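Local atomic coordinates of superoxide dismutase [Mn/Fe] (Aeropyrum pernix, PDB entry 3AK2), a protein that catalyses the dismutation of superoxide into oxygen and hydrogen peroxide, as a cambialistic enzyme that works with manganese or iron. Residues 10-16 with 28-33; 36-42 with 71-76. Residues are numbered along the deposited sequence.

Contact 1. Residues 10-16 with 28-33; sequences PPLPYNY and MKLHHQ. With MN (manganese (II) ion), chain E; EDO (1,2-ethanediol), chain G.
Both imidazole nitrogens of H32, on helix 25-54, are hydrogen-bonded to the loop that precedes the helix. H32 NE2 donates to P10 O (2.7 Å, nearly linear at 174°), and H32 ND1 pairs with Y16 OH at 2.8 Å. Residues 28-33 are helical, with a wider pi-type turn at 31-33; H32 points its CA-to-CB bond toward the loop and, with chi1 t, carries its ring between P10 and Y16. Residues 10-12 run in a polyproline II-like conformation (phi/psi near -70/155), and the loop bends at P13 (psi near 0°) so that Y16 CA comes 5.3 Å from M28 CA and L12 CA 7.9 Å from H32 CA. L12 (chi1 m) makes a CH-pi contact, its CG 4.0 Å from the H32 ring centroid and 9° off the normal. A second sets K29 CA 3.8 Å from the Y16 centroid, 22° off the normal; C2 of a 1,2-ethanediol, probably from the crystallisation liquor, lies over the opposite face. M28, m at all three chi angles, places CE 3.8 Å from Y14 CE1 and 4.1 Å from L12 CD1, while Y14 OH is hydrogen-bonded to W83 O. Next to H32, H31 binds manganese through NE2 (2.2 Å). In this alpha-hairpin domain of iron/manganese superoxide dismutases, the long first helix supplies the first metal ligand.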
ATOM      1  N   PRO A  10      -6.203  21.414  16.607  1.00 12.17           N
ATOM      2  CA  PRO A  10      -6.599  22.814  16.472  1.00 12.77           C
ATOM      3  C   PRO A  10      -8.116  22.956  16.558  1.00 13.34           C
ATOM      4  O   PRO A  10      -8.838  22.008  16.239  1.00 13.18           O
ATOM      5  CB  PRO A  10      -6.119  23.176  15.067  1.00 12.76           C
ATOM      6  CG  PRO A  10      -6.197  21.895  14.311  1.00 12.54           C
ATOM      7  CD  PRO A  10      -5.830  20.819  15.307  1.00 12.37           C
ATOM      8  N   PRO A  11      -8.608  24.133  16.987  1.00 13.72           N
ATOM      9  CA  PRO A  11     -10.045  24.363  16.865  1.00 14.05           C
ATOM     10  C   PRO A  11     -10.393  24.547  15.394  1.00 13.80           C
ATOM     11  O   PRO A  11      -9.507  24.844  14.586  1.00 14.10           O
ATOM     12  CB  PRO A  11     -10.248  25.684  17.612  1.00 14.34           C
ATOM     13  CG  PRO A  11      -8.937  26.390  17.477  1.00 14.56           C
ATOM     14  CD  PRO A  11      -7.907  25.298  17.560  1.00 14.17           C
ATOM     15  N   LEU A  12     -11.663  24.365  15.047  1.00 13.74           N
ATOM     16  CA  LEU A  12     -12.131  24.731  13.714  1.00 13.75           C
ATOM     17  C   LEU A  12     -12.139  26.256  13.576  1.00 13.94           C
ATOM     18  O   LEU A  12     -12.207  26.966  14.582  1.00 13.82           O
ATOM     19  CB  LEU A  12     -13.528  24.167  13.444  1.00 13.64           C
ATOM     20  CG  LEU A  12     -13.704  22.650  13.450  1.00 13.90           C
ATOM     21  CD1 LEU A  12     -15.117  22.302  13.052  1.00 13.72           C
ATOM     22  CD2 LEU A  12     -12.710  21.974  12.523  1.00 15.00           C
ATOM     23  N   PRO A  13     -12.050  26.765  12.334  1.00 14.09           N
ATOM     24  CA  PRO A  13     -12.155  28.211  12.098  1.00 14.31           C
ATOM     25  C   PRO A  13     -13.591  28.747  12.158  1.00 14.48           C
ATOM     26  O   PRO A  13     -13.809  29.941  11.956  1.00 15.03           O
ATOM     27  CB  PRO A  13     -11.595  28.379  10.675  1.00 14.61           C
ATOM     28  CG  PRO A  13     -11.046  27.026  10.274  1.00 14.37           C
ATOM     29  CD  PRO A  13     -11.804  26.033  11.080  1.00 14.15           C
ATOM     30  N   TYR A  14     -14.548  27.865  12.430  1.00 14.18           N
ATOM     31  CA  TYR A  14     -15.981  28.176  12.394  1.00 14.04           C
ATOM     32  C   TYR A  14     -16.683  27.150  13.273  1.00 13.83           C
ATOM     33  O   TYR A  14     -16.072  26.153  13.675  1.00 13.53           O
ATOM     34  CB  TYR A  14     -16.513  28.098  10.952  1.00 13.88           C
ATOM     35  CG  TYR A  14     -15.841  27.001  10.155  1.00 13.50           C
ATOM     36  CD1 TYR A  14     -16.142  25.657  10.392  1.00 13.70           C
ATOM     37  CD2 TYR A  14     -14.875  27.300   9.199  1.00 13.58           C
ATOM     38  CE1 TYR A  14     -15.504  24.641   9.689  1.00 13.50           C
ATOM     39  CE2 TYR A  14     -14.233  26.289   8.486  1.00 13.10           C
ATOM     40  CZ  TYR A  14     -14.553  24.965   8.740  1.00 13.22           C
ATOM     41  OH  TYR A  14     -13.919  23.957   8.050  1.00 12.51           O
ATOM     42  N   ASN A  15     -17.955  27.388  13.579  1.00 13.58           N
ATOM     43  CA  ASN A  15     -18.743  26.449  14.372  1.00 13.47           C
ATOM     44  C   ASN A  15     -19.079  25.175  13.593  1.00 13.58           C
ATOM     45  O   ASN A  15     -18.988  25.150  12.363  1.00 13.53           O
ATOM     46  CB  ASN A  15     -20.020  27.123  14.890  1.00 13.39           C
ATOM     47  CG  ASN A  15     -19.767  28.056  16.075  1.00 13.85           C
ATOM     48  OD1 ASN A  15     -20.656  28.820  16.470  1.00 15.38           O
ATOM     49  ND2 ASN A  15     -18.573  27.997  16.648  1.00 12.86           N
ATOM     50  N   TYR A  16     -19.473  24.124  14.310  1.00 13.34           N
ATOM     51  CA  TYR A  16     -19.754  22.828  13.686  1.00 13.47           C
ATOM     52  C   TYR A  16     -20.866  22.865  12.634  1.00 13.57           C
ATOM     53  O   TYR A  16     -20.834  22.094  11.675  1.00 13.14           O
ATOM     54  CB  TYR A  16     -20.047  21.755  14.740  1.00 13.52           C
ATOM     55  CG  TYR A  16     -18.848  21.361  15.582  1.00 13.40           C
ATOM     56  CD1 TYR A  16     -17.665  20.916  14.986  1.00 13.50           C
ATOM     57  CD2 TYR A  16     -18.899  21.417  16.973  1.00 13.91           C
ATOM     58  CE1 TYR A  16     -16.562  20.550  15.758  1.00 14.36           C
ATOM     59  CE2 TYR A  16     -17.800  21.049  17.753  1.00 14.25           C
ATOM     60  CZ  TYR A  16     -16.638  20.615  17.137  1.00 14.30           C
ATOM     61  OH  TYR A  16     -15.549  20.256  17.898  1.00 15.12           O
ATOM     62  N   MET A  28     -19.347  17.341  10.988  1.00 11.84           N
ATOM     63  CA  MET A  28     -18.271  18.233  11.398  1.00 12.06           C
ATOM     64  C   MET A  28     -17.820  17.942  12.825  1.00 12.17           C
ATOM     65  O   MET A  28     -16.620  17.909  13.106  1.00 11.91           O
ATOM     66  CB  MET A  28     -18.684  19.697  11.258  1.00 11.98           C
ATOM     67  CG  MET A  28     -18.990  20.148   9.833  1.00 12.62           C
ATOM     68  SD  MET A  28     -17.636  19.903   8.667  1.00 11.92           S
ATOM     69  CE  MET A  28     -16.348  20.935   9.367  1.00 13.73           C
ATOM     70  N   LYS A  29     -18.783  17.710  13.718  1.00 12.01           N
ATOM     71  CA  LYS A  29     -18.482  17.442  15.125  1.00 12.37           C
ATOM     72  C   LYS A  29     -17.734  16.122  15.327  1.00 12.18           C
ATOM     73  O   LYS A  29     -16.686  16.096  15.971  1.00 12.14           O
ATOM     74  CB  LYS A  29     -19.758  17.487  15.974  1.00 12.85           C
ATOM     75  CG  LYS A  29     -19.503  17.412  17.471  1.00 15.17           C
ATOM     76  CD  LYS A  29     -20.757  17.751  18.264  1.00 18.64           C
ATOM     77  CE  LYS A  29     -20.460  17.847  19.752  1.00 20.42           C
ATOM     78  NZ  LYS A  29     -19.615  19.029  20.078  1.00 22.59           N
ATOM     79  N   LEU A  30     -18.267  15.030  14.785  1.00 11.84           N
ATOM     80  CA  LEU A  30     -17.593  13.736  14.887  1.00 11.48           C
ATOM     81  C   LEU A  30     -16.232  13.773  14.207  1.00 10.97           C
ATOM     82  O   LEU A  30     -15.261  13.215  14.709  1.00 10.51           O
ATOM     83  CB  LEU A  30     -18.437  12.629  14.254  1.00 11.96           C
ATOM     84  CG  LEU A  30     -19.746  12.249  14.944  1.00 12.44           C
ATOM     85  CD1 LEU A  30     -20.587  11.402  14.010  1.00 13.36           C
ATOM     86  CD2 LEU A  30     -19.477  11.499  16.242  1.00 14.55           C
ATOM     87  N   HIS A  31     -16.172  14.432  13.060  1.00 10.58           N
ATOM     88  CA  HIS A  31     -14.965  14.447  12.250  1.00 10.35           C
ATOM     89  C   HIS A  31     -13.815  15.096  13.012  1.00 10.68           C
ATOM     90  O   HIS A  31     -12.678  14.613  12.994  1.00 10.82           O
ATOM     91  CB  HIS A  31     -15.233  15.206  10.960  1.00 10.55           C
ATOM     92  CG  HIS A  31     -14.284  14.873   9.855  1.00  9.63           C
ATOM     93  ND1 HIS A  31     -14.430  15.368   8.578  1.00  9.79           N
ATOM     94  CD2 HIS A  31     -13.184  14.083   9.831  1.00  9.11           C
ATOM     95  CE1 HIS A  31     -13.452  14.910   7.818  1.00  9.96           C
ATOM     96  NE2 HIS A  31     -12.687  14.120   8.552  1.00  8.77           N
ATOM     97  N   HIS A  32     -14.136  16.187  13.695  1.00 10.71           N
ATOM     98  CA  HIS A  32     -13.164  16.957  14.441  1.00 10.98           C
ATOM     99  C   HIS A  32     -12.846  16.295  15.778  1.00 11.17           C
ATOM    100  O   HIS A  32     -11.679  16.031  16.087  1.00 11.08           O
ATOM    101  CB  HIS A  32     -13.721  18.366  14.655  1.00 11.23           C
ATOM    102  CG  HIS A  32     -12.797  19.290  15.377  1.00 11.38           C
ATOM    103  ND1 HIS A  32     -13.148  19.921  16.551  1.00 11.95           N
ATOM    104  CD2 HIS A  32     -11.539  19.703  15.088  1.00 12.10           C
ATOM    105  CE1 HIS A  32     -12.147  20.682  16.953  1.00 12.47           C
ATOM    106  NE2 HIS A  32     -11.160  20.568  16.084  1.00 13.11           N
ATOM    107  N   GLN A  33     -13.891  16.023  16.558  1.00 11.66           N
ATOM    108  CA  GLN A  33     -13.740  15.549  17.936  1.00 12.25           C
ATOM    109  C   GLN A  33     -13.308  14.098  18.050  1.00 12.00           C
ATOM    110  O   GLN A  33     -12.638  13.725  19.015  1.00 12.50           O
ATOM    111  CB  GLN A  33     -15.037  15.753  18.731  1.00 12.57           C
ATOM    112  CG  GLN A  33     -15.433  17.213  18.884  1.00 14.50           C
ATOM    113  CD  GLN A  33     -16.612  17.430  19.819  1.00 16.44           C
ATOM    114  OE1 GLN A  33     -16.864  18.555  20.255  1.00 19.53           O
ATOM    115  NE2 GLN A  33     -17.343  16.364  20.124  1.00 17.33           N
TER
HETATM  116 MN    MN E 215     -11.204  12.695   7.796  1.00  9.38          MN
HETATM  117  C1  EDO G 217     -14.784  23.408  17.094  1.00 18.50           C
HETATM  118  O1  EDO G 217     -13.612  24.221  17.126  1.00 17.62           O
HETATM  119  C2  EDO G 217     -15.973  24.229  16.619  1.00 18.98           C
HETATM  120  O2  EDO G 217     -16.445  25.027  17.710  1.00 20.85           O
HETATM  121  O   HOH W   1      -9.838  11.436   6.775  1.00 14.55           O

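Contact 2. Residues 36-42 with 71-76; sequences HNTYVKG and FNYAGH
The ring of Y39 lies against the backbone of G75, with Y39 CD2 4.0 Å from G75 C, in the alpha-hairpin of the iron/manganese superoxide dismutase fold. Helical segments 36-42 and 71-76 cross with N-to-C directions 135° apart and axes 7.6 Å apart. The nearest CA pair is Y39 CA and N72 CA, 4.5 Å apart. Glycines permit this approach: an ideal CB on G75 would fall 2.7 Å from Y39 CG, and one on G42 2.4 Å from N72 OD1. N72 (chi1 m) therefore fits beside G42, its CB 3.6 Å from G42 C and 3.4 Å from Y39 O, and its ND2 is hydrogen-bonded to D68 O. Y39 (chi1 m) also reaches F71, Y39 CE1 to F71 CE2 being 3.8 Å with the rings inclined at 83°. H36 and H76 both take chi1 t and meet rim to rim; H36 ND1 is hydrogen-bonded to W83 NE1. V40 CG2 packs 3.5 Å from H76 ND1, the same nitrogen that hydrogen-bonds H36 NE2 at 3.0 Å.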
ATOM      1  N   HIS A  36     -10.165  13.480  13.866  1.00  9.70           N
ATOM      2  CA  HIS A  36      -8.946  14.274  13.887  1.00  9.50           C
ATOM      3  C   HIS A  36      -8.233  14.105  15.235  1.00  9.76           C
ATOM      4  O   HIS A  36      -7.019  13.894  15.278  1.00  9.54           O
ATOM      5  CB  HIS A  36      -9.220  15.744  13.562  1.00  9.52           C
ATOM      6  CG  HIS A  36      -7.978  16.557  13.344  1.00  9.32           C
ATOM      7  ND1 HIS A  36      -8.014  17.880  12.961  1.00  9.71           N
ATOM      8  CD2 HIS A  36      -6.666  16.235  13.458  1.00  9.44           C
ATOM      9  CE1 HIS A  36      -6.780  18.340  12.856  1.00  9.19           C
ATOM     10  NE2 HIS A  36      -5.942  17.363  13.154  1.00  8.94           N
ATOM     11  N   ASN A  37      -8.988  14.153  16.329  1.00 10.08           N
ATOM     12  CA  ASN A  37      -8.412  13.955  17.663  1.00 10.72           C
ATOM     13  C   ASN A  37      -7.633  12.646  17.777  1.00 10.70           C
ATOM     14  O   ASN A  37      -6.555  12.599  18.374  1.00 10.43           O
ATOM     15  CB  ASN A  37      -9.497  14.008  18.740  1.00 11.45           C
ATOM     16  CG  ASN A  37      -8.933  14.277  20.124  1.00 13.10           C
ATOM     17  OD1 ASN A  37      -8.042  15.110  20.295  1.00 15.33           O
ATOM     18  ND2 ASN A  37      -9.454  13.574  21.122  1.00 16.59           N
ATOM     19  N   THR A  38      -8.179  11.587  17.190  1.00 10.85           N
ATOM     20  CA  THR A  38      -7.538  10.276  17.221  1.00 11.18           C
ATOM     21  C   THR A  38      -6.175  10.298  16.527  1.00 10.64           C
ATOM     22  O   THR A  38      -5.224   9.683  17.009  1.00 10.53           O
ATOM     23  CB  THR A  38      -8.472   9.197  16.633  1.00 11.73           C
ATOM     24  OG1 THR A  38      -9.583   9.012  17.516  1.00 13.64           O
ATOM     25  CG2 THR A  38      -7.757   7.864  16.459  1.00 12.85           C
ATOM     26  N   TYR A  39      -6.071  11.015  15.410  1.00 10.00           N
ATOM     27  CA  TYR A  39      -4.785  11.095  14.711  1.00  9.80           C
ATOM     28  C   TYR A  39      -3.755  11.874  15.518  1.00  9.78           C
ATOM     29  O   TYR A  39      -2.586  11.486  15.592  1.00  9.57           O
ATOM     30  CB  TYR A  39      -4.937  11.676  13.303  1.00  9.90           C
ATOM     31  CG  TYR A  39      -6.036  11.024  12.497  1.00 10.55           C
ATOM     32  CD1 TYR A  39      -6.134   9.636  12.399  1.00 11.02           C
ATOM     33  CD2 TYR A  39      -6.979  11.800  11.830  1.00 10.73           C
ATOM     34  CE1 TYR A  39      -7.156   9.042  11.665  1.00 12.43           C
ATOM     35  CE2 TYR A  39      -7.996  11.221  11.101  1.00 12.39           C
ATOM     36  CZ  TYR A  39      -8.083   9.850  11.020  1.00 12.30           C
ATOM     37  OH  TYR A  39      -9.099   9.294  10.276  1.00 15.78           O
ATOM     38  N   VAL A  40      -4.188  12.959  16.151  1.00  9.78           N
ATOM     39  CA  VAL A  40      -3.303  13.714  17.030  1.00 10.36           C
ATOM     40  C   VAL A  40      -2.757  12.801  18.129  1.00 10.69           C
ATOM     41  O   VAL A  40      -1.545  12.724  18.340  1.00 10.79           O
ATOM     42  CB  VAL A  40      -4.021  14.936  17.650  1.00 10.04           C
ATOM     43  CG1 VAL A  40      -3.122  15.640  18.667  1.00 10.98           C
ATOM     44  CG2 VAL A  40      -4.459  15.904  16.557  1.00 10.93           C
ATOM     45  N   LYS A  41      -3.655  12.096  18.814  1.00 10.70           N
ATOM     46  CA  LYS A  41      -3.248  11.171  19.872  1.00 11.07           C
ATOM     47  C   LYS A  41      -2.320  10.074  19.347  1.00 10.61           C
ATOM     48  O   LYS A  41      -1.337   9.730  19.999  1.00 10.56           O
ATOM     49  CB  LYS A  41      -4.469  10.527  20.531  1.00 11.63           C
ATOM     50  CG  LYS A  41      -5.394  11.497  21.257  1.00 14.29           C
ATOM     51  CD  LYS A  41      -6.606  10.775  21.857  1.00 16.84           C
ATOM     52  CE  LYS A  41      -7.468  10.050  20.824  1.00 19.96           C
ATOM     53  NZ  LYS A  41      -8.609  10.871  20.329  1.00 22.43           N
ATOM     54  N   GLY A  42      -2.640   9.528  18.175  1.00  9.99           N
ATOM     55  CA  GLY A  42      -1.838   8.468  17.578  1.00  9.92           C
ATOM     56  C   GLY A  42      -0.432   8.913  17.224  1.00  9.77           C
ATOM     57  O   GLY A  42       0.525   8.152  17.383  1.00  9.95           O
ATOM     58  N   PHE A  71       1.053   7.271   9.523  1.00  7.55           N
ATOM     59  CA  PHE A  71      -0.386   7.363   9.314  1.00  7.59           C
ATOM     60  C   PHE A  71      -1.015   8.488  10.126  1.00  7.38           C
ATOM     61  O   PHE A  71      -1.813   9.275   9.601  1.00  7.60           O
ATOM     62  CB  PHE A  71      -1.052   6.035   9.663  1.00  7.92           C
ATOM     63  CG  PHE A  71      -2.556   6.076   9.617  1.00  7.94           C
ATOM     64  CD1 PHE A  71      -3.235   5.963   8.407  1.00  8.17           C
ATOM     65  CD2 PHE A  71      -3.293   6.232  10.783  1.00  8.55           C
ATOM     66  CE1 PHE A  71      -4.632   6.001   8.371  1.00  8.04           C
ATOM     67  CE2 PHE A  71      -4.689   6.273  10.755  1.00  8.58           C
ATOM     68  CZ  PHE A  71      -5.352   6.160   9.547  1.00  9.16           C
ATOM     69  N   ASN A  72      -0.664   8.561  11.404  1.00  7.53           N
ATOM     70  CA  ASN A  72      -1.319   9.506  12.291  1.00  7.70           C
ATOM     71  C   ASN A  72      -0.832  10.932  12.109  1.00  7.86           C
ATOM     72  O   ASN A  72      -1.642  11.868  12.116  1.00  8.08           O
ATOM     73  CB  ASN A  72      -1.216   9.041  13.737  1.00  8.00           C
ATOM     74  CG  ASN A  72      -2.075   7.833  14.004  1.00  9.06           C
ATOM     75  OD1 ASN A  72      -3.298   7.935  14.087  1.00 10.36           O
ATOM     76  ND2 ASN A  72      -1.440   6.670  14.124  1.00  9.57           N
ATOM     77  N   TYR A  73       0.473  11.108  11.910  1.00  8.01           N
ATOM     78  CA  TYR A  73       0.986  12.425  11.559  1.00  8.11           C
ATOM     79  C   TYR A  73       0.324  12.920  10.271  1.00  7.58           C
ATOM     80  O   TYR A  73      -0.150  14.058  10.199  1.00  8.26           O
ATOM     81  CB  TYR A  73       2.507  12.426  11.397  1.00  8.00           C
ATOM     82  CG  TYR A  73       3.021  13.775  10.941  1.00  8.59           C
ATOM     83  CD1 TYR A  73       3.396  14.751  11.862  1.00  9.18           C
ATOM     84  CD2 TYR A  73       3.093  14.084   9.583  1.00  8.51           C
ATOM     85  CE1 TYR A  73       3.851  16.003  11.435  1.00  9.30           C
ATOM     86  CE2 TYR A  73       3.532  15.327   9.152  1.00  9.42           C
ATOM     87  CZ  TYR A  73       3.910  16.280  10.076  1.00  9.22           C
ATOM     88  OH  TYR A  73       4.363  17.507   9.614  1.00 10.13           O
ATOM     89  N   ALA A  74       0.285  12.061   9.260  1.00  7.73           N
ATOM     90  CA  ALA A  74      -0.360  12.421   8.010  1.00  7.72           C
ATOM     91  C   ALA A  74      -1.828  12.798   8.232  1.00  7.87           C
ATOM     92  O   ALA A  74      -2.302  13.792   7.690  1.00  8.11           O
ATOM     93  CB  ALA A  74      -0.235  11.302   7.011  1.00  7.87           C
ATOM     94  N   GLY A  75      -2.557  12.011   9.020  1.00  7.84           N
ATOM     95  CA  GLY A  75      -3.950  12.336   9.307  1.00  8.13           C
ATOM     96  C   GLY A  75      -4.055  13.704   9.949  1.00  8.31           C
ATOM     97  O   GLY A  75      -4.914  14.517   9.597  1.00  8.76           O
ATOM     98  N   HIS A  76      -3.162  13.973  10.889  1.00  8.53           N
ATOM     99  CA  HIS A  76      -3.153  15.249  11.573  1.00  8.74           C
ATOM    100  C   HIS A  76      -2.925  16.420  10.609  1.00  8.87           C
ATOM    101  O   HIS A  76      -3.739  17.344  10.548  1.00  9.18           O
ATOM    102  CB  HIS A  76      -2.117  15.226  12.698  1.00  9.03           C
ATOM    103  CG  HIS A  76      -1.952  16.536  13.397  1.00  8.99           C
ATOM    104  ND1 HIS A  76      -3.018  17.345  13.728  1.00  9.47           N
ATOM    105  CD2 HIS A  76      -0.842  17.171  13.840  1.00 10.01           C
ATOM    106  CE1 HIS A  76      -2.570  18.425  14.342  1.00  9.79           C
ATOM    107  NE2 HIS A  76      -1.255  18.341  14.428  1.00 10.61           N
TER

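Overall arrangement
Contacts 1 and 2, with centres 15 Å apart, share helix 25-54 and follow one another along it. The wide turn links them: H31 O to H36 N is 2.9 Å and H32 O to N37 N 3.3 Å, both probable i-to-i+5 hydrogen bonds. The loop adds a side-chain junction, P10 CD lying 3.6 Å from H36 CE1 and 4.2 Å from H76 CE1. Each contact also borders the metal site. H31 of contact 1 coordinates manganese with H79, D165, H169 and a water 2.1 Å from the ion, whereas Y39 of contact 2 stays in the second shell, about 5 Å from the ion at its nearest atom, consistent with the active-site tyrosine of related enzymes.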